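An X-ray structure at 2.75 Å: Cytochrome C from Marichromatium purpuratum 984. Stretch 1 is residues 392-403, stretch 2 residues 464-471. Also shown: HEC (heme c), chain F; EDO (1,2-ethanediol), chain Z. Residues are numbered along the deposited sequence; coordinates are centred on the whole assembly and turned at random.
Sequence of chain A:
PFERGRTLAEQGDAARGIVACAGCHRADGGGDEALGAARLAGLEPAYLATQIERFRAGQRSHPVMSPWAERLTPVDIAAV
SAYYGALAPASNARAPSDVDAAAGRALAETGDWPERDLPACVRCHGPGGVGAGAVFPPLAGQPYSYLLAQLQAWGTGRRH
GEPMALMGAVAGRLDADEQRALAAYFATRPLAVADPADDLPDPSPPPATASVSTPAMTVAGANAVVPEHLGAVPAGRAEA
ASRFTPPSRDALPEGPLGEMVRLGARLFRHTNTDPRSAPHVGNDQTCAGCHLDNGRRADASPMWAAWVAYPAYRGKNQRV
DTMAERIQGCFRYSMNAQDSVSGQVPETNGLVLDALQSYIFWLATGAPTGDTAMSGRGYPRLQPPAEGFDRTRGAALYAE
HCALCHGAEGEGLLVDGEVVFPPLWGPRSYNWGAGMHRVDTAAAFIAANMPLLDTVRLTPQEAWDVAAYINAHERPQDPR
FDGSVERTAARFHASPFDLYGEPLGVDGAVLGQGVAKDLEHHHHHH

Stretch 1 (392-403) TRGAALYAEHCA
Stretch 2 (464-471) WDVAAYIN

Where two helices cross almost at right angles, a glycine at the crossing lets the backbones meet, and cytochrome c from Marichromatium purpuratum illustrates the principle. Helix 392-401 and helix 464-470 approach to 7.1 Å between axes, their N-to-C directions at 95° (signed -95°), with Gly394 CA only 4.0 Å from Val466 CA. An ideal CB on Gly394 would lie 2.2 Å from Asp465 O and 2.9 Å from Tyr469 CB, both clashes; instead Gly394 CA makes a CA-H...O contact with Asp465 O at 3.5 Å. That carbonyl also accepts Tyr469 N at 3.0 Å, and Gly394 O accepts Tyr398 N at 2.8 Å, so helical hydrogen bonding runs unbroken through the crossing.

The one hydrogen bond between the stretches belongs to a salt bridge: an extended Arg393 (t, t, t; chi4 -118°) donates NH1 to OD2 of Asp465 (chi1 m) at 2.8 Å and 158°. Asp465 OD1 is hydrogen-bonded to a residue flanking one of the stretches, Tyr398 OH elsewhere in the structure.

Apolar packing supplies the rest. Tyr469 (t, chi2 72°) offers a ring face to Ala395 CB, 3.6 Å from the ring centroid, and meets the Tyr398 ring (t, chi2 98°) obliquely, planes at 54°. Val466 (t) places CG2 3.6 Å from Leu397 CB and CG1 4.3 Å from Cys402 SG, which is covalently bound to heme CAB at 1.7 Å.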

# COMPACT_ATOMS: atom_id res chain seq x y z
N THR A 392 15.76 -10.07 38.91
CA THR A 392 15.21 -10.46 40.19
C THR A 392 14.21 -9.41 40.68
O THR A 392 13.08 -9.73 41.08
CB THR A 392 16.35 -10.70 41.18
OG1 THR A 392 17.05 -11.91 40.80
CG2 THR A 392 15.83 -10.78 42.62
N ARG A 393 14.60 -8.14 40.59
CA ARG A 393 13.62 -7.10 40.83
C ARG A 393 12.46 -7.22 39.84
O ARG A 393 11.30 -7.01 40.21
CB ARG A 393 14.28 -5.73 40.75
CG ARG A 393 13.36 -4.61 41.16
CD ARG A 393 14.10 -3.34 41.13
NE ARG A 393 13.27 -2.18 41.50
CZ ARG A 393 13.01 -1.14 40.69
NH1 ARG A 393 13.47 -1.10 39.44
NH2 ARG A 393 12.29 -0.12 41.15
N GLY A 394 12.77 -7.61 38.59
CA GLY A 394 11.72 -7.82 37.61
C GLY A 394 10.73 -8.88 38.04
O GLY A 394 9.52 -8.70 37.92
N ALA A 395 11.21 -9.98 38.58
CA ALA A 395 10.26 -11.01 38.98
C ALA A 395 9.38 -10.54 40.13
O ALA A 395 8.19 -10.89 40.19
CB ALA A 395 11.02 -12.27 39.35
N ALA A 396 9.93 -9.72 41.02
CA ALA A 396 9.11 -9.14 42.08
C ALA A 396 8.02 -8.27 41.48
O ALA A 396 6.83 -8.43 41.81
CB ALA A 396 9.98 -8.31 43.01
N LEU A 397 8.42 -7.32 40.62
CA LEU A 397 7.45 -6.45 39.97
C LEU A 397 6.37 -7.25 39.24
O LEU A 397 5.17 -6.96 39.37
CB LEU A 397 8.19 -5.53 39.02
CG LEU A 397 9.01 -4.45 39.69
CD1 LEU A 397 10.15 -3.98 38.80
CD2 LEU A 397 8.10 -3.25 40.01
N TYR A 398 6.77 -8.27 38.46
CA TYR A 398 5.81 -9.06 37.69
C TYR A 398 4.80 -9.72 38.61
O TYR A 398 3.59 -9.71 38.34
CB TYR A 398 6.55 -10.10 36.85
CG TYR A 398 5.62 -10.96 36.02
CD1 TYR A 398 5.38 -10.69 34.68
CD2 TYR A 398 4.98 -12.01 36.59
CE1 TYR A 398 4.50 -11.44 33.96
CE2 TYR A 398 4.10 -12.78 35.86
CZ TYR A 398 3.85 -12.49 34.56
OH TYR A 398 2.95 -13.26 33.88
N ALA A 399 5.28 -10.26 39.74
CA ALA A 399 4.38 -10.89 40.70
C ALA A 399 3.41 -9.89 41.28
O ALA A 399 2.23 -10.20 41.49
CB ALA A 399 5.17 -11.52 41.83
N GLU A 400 3.91 -8.67 41.52
CA GLU A 400 3.08 -7.59 42.07
C GLU A 400 2.04 -7.10 41.06
O GLU A 400 0.85 -7.02 41.37
CB GLU A 400 3.96 -6.43 42.55
CG GLU A 400 4.15 -6.36 44.08
CD GLU A 400 2.88 -5.84 44.81
OE1 GLU A 400 2.31 -4.80 44.37
OE2 GLU A 400 2.43 -6.48 45.81
N HIS A 401 2.47 -6.80 39.82
CA HIS A 401 1.66 -5.98 38.93
C HIS A 401 1.20 -6.66 37.64
O HIS A 401 0.53 -6.01 36.84
CB HIS A 401 2.43 -4.72 38.54
CG HIS A 401 2.89 -3.87 39.69
ND1 HIS A 401 2.02 -3.24 40.56
CD2 HIS A 401 4.13 -3.47 40.06
CE1 HIS A 401 2.71 -2.52 41.42
NE2 HIS A 401 3.99 -2.63 41.13
N CYS A 402 1.53 -7.94 37.39
CA CYS A 402 1.27 -8.49 36.06
C CYS A 402 0.66 -9.88 36.15
O CYS A 402 -0.24 -10.24 35.37
CB CYS A 402 2.57 -8.55 35.24
SG CYS A 402 3.68 -7.07 35.43
N ALA A 403 1.14 -10.67 37.11
CA ALA A 403 0.72 -12.06 37.21
C ALA A 403 -0.79 -12.19 37.36
O ALA A 403 -1.37 -13.20 36.97
CB ALA A 403 1.43 -12.70 38.39
N TRP A 464 12.22 -1.67 32.43
CA TRP A 464 13.40 -2.42 32.01
C TRP A 464 13.57 -3.72 32.80
O TRP A 464 13.89 -4.76 32.23
CB TRP A 464 14.66 -1.59 32.19
CG TRP A 464 14.92 -0.54 31.19
CD1 TRP A 464 14.79 0.80 31.36
CD2 TRP A 464 15.40 -0.73 29.86
NE1 TRP A 464 15.16 1.46 30.22
CE2 TRP A 464 15.54 0.53 29.28
CE3 TRP A 464 15.73 -1.87 29.10
CZ2 TRP A 464 15.97 0.70 27.97
CZ3 TRP A 464 16.16 -1.70 27.83
CH2 TRP A 464 16.28 -0.42 27.27
N ASP A 465 13.41 -3.67 34.12
CA ASP A 465 13.60 -4.89 34.89
C ASP A 465 12.53 -5.93 34.57
O ASP A 465 12.84 -7.12 34.41
CB ASP A 465 13.66 -4.56 36.39
CG ASP A 465 14.88 -3.66 36.75
OD1 ASP A 465 15.87 -3.63 35.98
OD2 ASP A 465 14.85 -2.96 37.79
N VAL A 466 11.25 -5.53 34.45
CA VAL A 466 10.22 -6.53 34.16
C VAL A 466 10.41 -7.09 32.77
O VAL A 466 10.10 -8.27 32.51
CB VAL A 466 8.79 -5.99 34.29
CG1 VAL A 466 7.86 -7.19 34.46
CG2 VAL A 466 8.64 -5.15 35.46
N ALA A 467 10.83 -6.25 31.83
CA ALA A 467 11.04 -6.70 30.46
C ALA A 467 12.14 -7.75 30.40
O ALA A 467 11.99 -8.78 29.73
CB ALA A 467 11.37 -5.52 29.56
N ALA A 468 13.23 -7.51 31.12
CA ALA A 468 14.30 -8.50 31.18
C ALA A 468 13.86 -9.79 31.88
O ALA A 468 14.28 -10.88 31.48
CB ALA A 468 15.53 -7.89 31.83
N TYR A 469 13.00 -9.70 32.91
CA TYR A 469 12.50 -10.94 33.52
C TYR A 469 11.68 -11.75 32.52
O TYR A 469 11.92 -12.94 32.32
CB TYR A 469 11.67 -10.64 34.77
CG TYR A 469 10.88 -11.82 35.33
CD1 TYR A 469 11.51 -12.87 35.96
CD2 TYR A 469 9.52 -11.88 35.24
CE1 TYR A 469 10.79 -13.96 36.50
CE2 TYR A 469 8.80 -12.98 35.77
CZ TYR A 469 9.45 -14.00 36.39
OH TYR A 469 8.75 -15.07 36.91
N ILE A 470 10.71 -11.12 31.87
CA ILE A 470 9.83 -11.80 30.91
C ILE A 470 10.64 -12.46 29.80
O ILE A 470 10.45 -13.63 29.46
CB ILE A 470 8.84 -10.79 30.32
CG1 ILE A 470 7.67 -10.58 31.24
CG2 ILE A 470 8.34 -11.23 28.93
CD1 ILE A 470 6.86 -9.28 30.90
N ASN A 471 11.51 -11.69 29.18
CA ASN A 471 12.18 -12.16 27.98
C ASN A 471 13.43 -12.98 28.28
O ASN A 471 14.26 -13.18 27.40
CB ASN A 471 12.50 -10.96 27.09
CG ASN A 471 11.26 -10.48 26.33
OD1 ASN A 471 10.39 -11.29 25.96
ND2 ASN A 471 11.18 -9.16 26.09
FE HEC F . -0.44 -7.01 30.00
CHA HEC F . -0.87 -7.41 26.56
CHB HEC F . 3.03 -7.20 29.66
CHC HEC F . -0.09 -6.19 33.35
CHD HEC F . -3.91 -7.45 30.49
NA HEC F . 0.86 -7.27 28.39
C1A HEC F . 0.50 -7.43 27.11
C2A HEC F . 1.69 -7.62 26.23
C3A HEC F . 2.82 -7.54 27.13
C4A HEC F . 2.19 -7.33 28.46
CMA HEC F . 4.27 -7.65 26.75
CAA HEC F . 1.78 -7.82 24.75
CBA HEC F . 2.53 -9.13 24.50
CGA HEC F . 1.70 -10.21 23.86
O1A HEC F . 0.52 -9.95 23.58
O2A HEC F . 2.25 -11.31 23.67
NB HEC F . 1.18 -6.74 31.26
C1B HEC F . 2.47 -6.86 30.96
C2B HEC F . 3.36 -6.59 32.11
C3B HEC F . 2.43 -6.28 33.20
C4B HEC F . 1.11 -6.39 32.55
CMB HEC F . 4.84 -6.64 32.15
CAB HEC F . 2.74 -5.90 34.63
CBB HEC F . 3.56 -4.64 34.58
NC HEC F . -1.75 -6.86 31.63
C1C HEC F . -1.43 -6.53 32.87
C2C HEC F . -2.56 -6.55 33.81
C3C HEC F . -3.69 -6.93 32.98
C4C HEC F . -3.07 -7.11 31.64
CMC HEC F . -2.52 -6.28 35.27
CAC HEC F . -5.14 -7.17 33.32
CBC HEC F . -5.86 -6.09 34.06
ND HEC F . -2.08 -7.34 28.75
C1D HEC F . -3.36 -7.47 29.12
C2D HEC F . -4.25 -7.66 27.94
C3D HEC F . -3.35 -7.63 26.80
C4D HEC F . -2.03 -7.43 27.41
CMD HEC F . -5.72 -7.83 27.89
CAD HEC F . -3.74 -7.79 25.37
CBD HEC F . -4.35 -6.47 24.93
CGD HEC F . -5.56 -6.65 24.03
O1D HEC F . -6.01 -7.78 23.74
O2D HEC F . -6.12 -5.64 23.59
C1 EDO Z . 10.34 -1.51 43.45
O1 EDO Z . 10.25 -2.71 44.23
C2 EDO Z . 10.57 -0.25 44.32
O2 EDO Z . 11.96 0.02 44.60